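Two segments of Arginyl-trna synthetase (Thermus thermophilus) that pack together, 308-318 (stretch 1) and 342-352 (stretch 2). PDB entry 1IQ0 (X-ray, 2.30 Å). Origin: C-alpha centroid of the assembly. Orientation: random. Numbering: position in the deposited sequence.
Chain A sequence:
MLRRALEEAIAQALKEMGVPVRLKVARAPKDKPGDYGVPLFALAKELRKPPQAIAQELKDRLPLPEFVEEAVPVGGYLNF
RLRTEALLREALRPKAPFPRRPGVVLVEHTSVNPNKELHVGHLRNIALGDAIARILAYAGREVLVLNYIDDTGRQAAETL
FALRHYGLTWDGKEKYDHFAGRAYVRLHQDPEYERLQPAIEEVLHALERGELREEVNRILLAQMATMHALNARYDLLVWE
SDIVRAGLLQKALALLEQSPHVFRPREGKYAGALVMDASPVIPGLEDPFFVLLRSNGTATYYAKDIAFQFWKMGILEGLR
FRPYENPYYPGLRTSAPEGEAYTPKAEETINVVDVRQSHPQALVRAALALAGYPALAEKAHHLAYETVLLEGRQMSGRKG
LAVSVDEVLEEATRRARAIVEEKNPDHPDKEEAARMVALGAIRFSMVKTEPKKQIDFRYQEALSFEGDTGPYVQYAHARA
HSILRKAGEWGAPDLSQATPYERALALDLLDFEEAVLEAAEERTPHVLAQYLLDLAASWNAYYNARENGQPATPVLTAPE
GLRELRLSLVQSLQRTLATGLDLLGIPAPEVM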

# COMPACT_ATOMS: atom_id res chain seq x y z
N PHE A 308 -2.50 -21.80 -5.55
CA PHE A 308 -1.64 -20.89 -4.82
C PHE A 308 -2.41 -20.18 -3.70
O PHE A 308 -1.91 -20.04 -2.58
CB PHE A 308 -1.03 -19.87 -5.80
CG PHE A 308 0.09 -19.05 -5.23
CD1 PHE A 308 0.97 -19.59 -4.30
CD2 PHE A 308 0.31 -17.74 -5.68
CE1 PHE A 308 2.06 -18.84 -3.82
CE2 PHE A 308 1.39 -16.99 -5.21
CZ PHE A 308 2.27 -17.54 -4.29
N GLN A 309 -3.63 -19.73 -4.00
CA GLN A 309 -4.46 -19.08 -2.99
C GLN A 309 -4.71 -20.04 -1.83
O GLN A 309 -4.70 -19.64 -0.67
CB GLN A 309 -5.81 -18.67 -3.60
CG GLN A 309 -6.75 -17.94 -2.64
CD GLN A 309 -6.24 -16.56 -2.27
OE1 GLN A 309 -5.69 -15.84 -3.10
NE2 GLN A 309 -6.44 -16.17 -1.01
N PHE A 310 -4.95 -21.31 -2.15
CA PHE A 310 -5.20 -22.32 -1.13
C PHE A 310 -4.01 -22.47 -0.18
O PHE A 310 -4.18 -22.61 1.03
CB PHE A 310 -5.52 -23.67 -1.78
CG PHE A 310 -6.96 -23.82 -2.22
CD1 PHE A 310 -7.43 -25.05 -2.68
CD2 PHE A 310 -7.85 -22.75 -2.16
CE1 PHE A 310 -8.76 -25.21 -3.08
CE2 PHE A 310 -9.18 -22.90 -2.55
CZ PHE A 310 -9.64 -24.14 -3.01
N TRP A 311 -2.80 -22.42 -0.73
CA TRP A 311 -1.59 -22.54 0.07
C TRP A 311 -1.44 -21.32 0.97
O TRP A 311 -1.11 -21.44 2.14
CB TRP A 311 -0.36 -22.67 -0.82
CG TRP A 311 0.93 -22.57 -0.04
CD1 TRP A 311 1.55 -23.56 0.68
CD2 TRP A 311 1.73 -21.39 0.14
NE1 TRP A 311 2.68 -23.06 1.30
CE2 TRP A 311 2.81 -21.73 0.99
CE3 TRP A 311 1.63 -20.07 -0.33
CZ2 TRP A 311 3.78 -20.81 1.37
CZ3 TRP A 311 2.60 -19.15 0.05
CH2 TRP A 311 3.66 -19.52 0.90
N LYS A 312 -1.68 -20.14 0.40
CA LYS A 312 -1.57 -18.89 1.16
C LYS A 312 -2.43 -18.92 2.42
O LYS A 312 -2.02 -18.41 3.46
CB LYS A 312 -1.99 -17.70 0.29
CG LYS A 312 -1.03 -17.34 -0.83
CD LYS A 312 -1.50 -16.07 -1.55
CE LYS A 312 -0.49 -15.58 -2.58
NZ LYS A 312 -1.05 -14.39 -3.30
N MET A 313 -3.62 -19.50 2.31
CA MET A 313 -4.53 -19.56 3.45
C MET A 313 -4.44 -20.86 4.26
O MET A 313 -5.30 -21.13 5.09
CB MET A 313 -5.97 -19.30 2.98
CG MET A 313 -6.15 -17.87 2.43
SD MET A 313 -7.78 -17.50 1.73
CE MET A 313 -8.11 -15.82 2.44
N GLY A 314 -3.40 -21.65 4.02
CA GLY A 314 -3.21 -22.88 4.78
C GLY A 314 -4.07 -24.08 4.42
O GLY A 314 -4.04 -25.10 5.11
N ILE A 315 -4.83 -23.97 3.35
CA ILE A 315 -5.69 -25.06 2.92
C ILE A 315 -4.83 -26.17 2.34
O ILE A 315 -5.14 -27.36 2.49
CB ILE A 315 -6.70 -24.56 1.87
CG1 ILE A 315 -7.59 -23.49 2.52
CG2 ILE A 315 -7.51 -25.71 1.33
CD1 ILE A 315 -8.54 -22.80 1.54
N LEU A 316 -3.73 -25.79 1.68
CA LEU A 316 -2.81 -26.76 1.08
C LEU A 316 -1.39 -26.55 1.58
O LEU A 316 -1.02 -25.45 1.97
CB LEU A 316 -2.83 -26.65 -0.44
CG LEU A 316 -4.09 -27.08 -1.19
CD1 LEU A 316 -3.86 -26.91 -2.69
CD2 LEU A 316 -4.43 -28.54 -0.87
N GLU A 317 -0.59 -27.61 1.55
CA GLU A 317 0.81 -27.55 1.98
C GLU A 317 1.74 -28.16 0.93
O GLU A 317 1.27 -28.80 -0.02
CB GLU A 317 0.99 -28.29 3.31
CG GLU A 317 0.26 -27.64 4.48
CD GLU A 317 0.38 -28.43 5.77
OE1 GLU A 317 1.52 -28.70 6.21
OE2 GLU A 317 -0.66 -28.77 6.36
N GLY A 318 3.04 -27.97 1.09
CA GLY A 318 3.99 -28.52 0.15
C GLY A 318 5.24 -27.68 -0.06
O GLY A 318 6.32 -28.21 -0.34
N TYR A 342 6.34 -24.86 5.20
CA TYR A 342 5.63 -23.72 5.78
C TYR A 342 4.49 -23.16 4.94
O TYR A 342 4.57 -23.10 3.72
CB TYR A 342 6.63 -22.60 6.06
CG TYR A 342 6.01 -21.27 6.44
CD1 TYR A 342 5.71 -20.97 7.76
CD2 TYR A 342 5.73 -20.31 5.46
CE1 TYR A 342 5.16 -19.73 8.12
CE2 TYR A 342 5.17 -19.07 5.81
CZ TYR A 342 4.89 -18.79 7.14
OH TYR A 342 4.35 -17.57 7.49
N THR A 343 3.44 -22.75 5.63
CA THR A 343 2.26 -22.11 5.05
C THR A 343 1.99 -20.92 5.95
O THR A 343 2.02 -21.04 7.18
CB THR A 343 1.03 -23.01 5.10
OG1 THR A 343 1.21 -24.15 4.26
CG2 THR A 343 -0.17 -22.24 4.63
N PRO A 344 1.70 -19.74 5.37
CA PRO A 344 1.42 -18.53 6.16
C PRO A 344 0.11 -18.61 6.94
O PRO A 344 -0.09 -17.88 7.91
CB PRO A 344 1.37 -17.42 5.11
CG PRO A 344 2.00 -18.01 3.89
CD PRO A 344 1.61 -19.45 3.93
N LYS A 345 -0.79 -19.49 6.50
CA LYS A 345 -2.10 -19.62 7.15
C LYS A 345 -2.76 -18.24 7.21
O LYS A 345 -3.30 -17.85 8.25
CB LYS A 345 -1.95 -20.18 8.58
CG LYS A 345 -1.37 -21.58 8.67
CD LYS A 345 -1.38 -22.06 10.12
CE LYS A 345 -0.84 -23.47 10.27
NZ LYS A 345 0.60 -23.57 9.93
N ALA A 346 -2.72 -17.52 6.10
CA ALA A 346 -3.29 -16.18 6.05
C ALA A 346 -4.79 -16.12 6.29
O ALA A 346 -5.55 -16.90 5.73
CB ALA A 346 -2.96 -15.53 4.71
N GLU A 347 -5.19 -15.16 7.13
CA GLU A 347 -6.60 -14.93 7.44
C GLU A 347 -7.15 -14.06 6.32
O GLU A 347 -8.34 -14.07 6.03
CB GLU A 347 -6.75 -14.16 8.76
CG GLU A 347 -6.06 -14.80 9.94
CD GLU A 347 -6.91 -15.84 10.63
OE1 GLU A 347 -7.37 -16.78 9.95
OE2 GLU A 347 -7.12 -15.72 11.85
N GLU A 348 -6.25 -13.29 5.71
CA GLU A 348 -6.59 -12.39 4.62
C GLU A 348 -5.42 -12.27 3.66
O GLU A 348 -4.27 -12.30 4.06
CB GLU A 348 -6.89 -10.97 5.15
CG GLU A 348 -8.07 -10.86 6.08
CD GLU A 348 -8.36 -9.42 6.48
OE1 GLU A 348 -8.54 -8.57 5.59
OE2 GLU A 348 -8.41 -9.15 7.70
N THR A 349 -5.72 -12.11 2.38
CA THR A 349 -4.68 -11.94 1.39
C THR A 349 -4.99 -10.71 0.58
O THR A 349 -6.16 -10.35 0.39
CB THR A 349 -4.57 -13.14 0.43
OG1 THR A 349 -5.83 -13.35 -0.22
CG2 THR A 349 -4.16 -14.40 1.18
N ILE A 350 -3.94 -10.05 0.11
CA ILE A 350 -4.09 -8.87 -0.71
C ILE A 350 -3.14 -8.98 -1.89
O ILE A 350 -1.92 -9.08 -1.73
CB ILE A 350 -3.77 -7.59 0.08
CG1 ILE A 350 -4.78 -7.42 1.22
CG2 ILE A 350 -3.79 -6.38 -0.85
CD1 ILE A 350 -4.43 -6.29 2.20
N ASN A 351 -3.70 -9.00 -3.09
CA ASN A 351 -2.89 -9.08 -4.30
C ASN A 351 -2.91 -7.71 -4.98
O ASN A 351 -3.97 -7.21 -5.35
CB ASN A 351 -3.46 -10.13 -5.26
CG ASN A 351 -3.20 -11.56 -4.80
OD1 ASN A 351 -3.65 -12.52 -5.43
ND2 ASN A 351 -2.46 -11.71 -3.70
N VAL A 352 -1.73 -7.11 -5.12
CA VAL A 352 -1.63 -5.82 -5.78
C VAL A 352 -1.45 -6.12 -7.26
O VAL A 352 -0.44 -6.70 -7.67
CB VAL A 352 -0.42 -5.01 -5.25
CG1 VAL A 352 -0.39 -3.62 -5.90
CG2 VAL A 352 -0.52 -4.88 -3.73
O HOH W 1 -3.38 -15.27 -4.47
O HOH W 2 -1.64 -12.45 -1.23
O HOH W 3 -6.53 -19.34 6.79

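The last turn of a helix, with the loop that follows Lys312, packs against a loop that leads into a strand. The helix 308–312 and the strand 348–352 run in roughly opposing directions, with 135° between their N-to-C vectors and 9.8 Å between their axes at closest approach. The backbones come nearer beyond the helix, where the CA atoms of Gly314 and Lys345 are 4.2 Å apart, and the two stretches together bury 595 Å².

One direct backbone hydrogen bond ties this junction: Ala346 N donates to Lys312 O at 2.9 Å with a nearly straight N-H...O angle of 161°. The carbonyl lies at the end of the helix, where Met313 is the first residue to leave helical angles, and so is free to accept from the other stretch. Water 3 adds a second link between the main chains, donating to Met313 O and to Ala346 O, each at 2.8 Å. Gly314 follows with a positive phi of 77°, a conformation that by itself favours glycine. Here the absence of a side chain also matters for packing, since a CB in ideal position would lie only 3.3 Å from Lys345 CG.

Side-chain hydrogen bonds extend the contact in both directions. Gln309 NE2 donates to Thr349 OG1 at 3.0 Å and 170°; the Thr349 CA-to-CB bond points toward the helix, and the glutamine end reaches across to meet it. Trp311 NE1 makes a weak bond to Tyr342 O, 3.1 Å long but bent to 135°, and Thr343 OG1 donates weakly to Leu316 O at 3.5 Å.

The extended side chain of Lys312 reaches the strand through water. Water 1 accepts from Lys312 NZ (2.8 Å) and donates to Gln309 OE1 (2.7 Å) and Asn351 OD1 (2.9 Å), joining two helix residues to one strand residue. Water 2 also accepts from Lys312 NZ, at 2.9 Å, and donates weakly to Ile350 O, at 3.4 Å. Although Lys312 NZ and Asn351 ND2 are 3.1 Å apart, both are donors and cannot bond to each other.

Apolar packing fills the space between these polar links. Pro344 CD sits over one face of the Trp311 indole, 3.7 Å from the centroid of the six-membered ring and 16° off its normal, a CH-pi contact in which a polarised proline C-H meets the electron-rich ring. Met313 CG packs 4.2 Å from Thr349 CG2, and Lys312 CB approaches the same methyl, Thr349 CG2, at 4.0 Å.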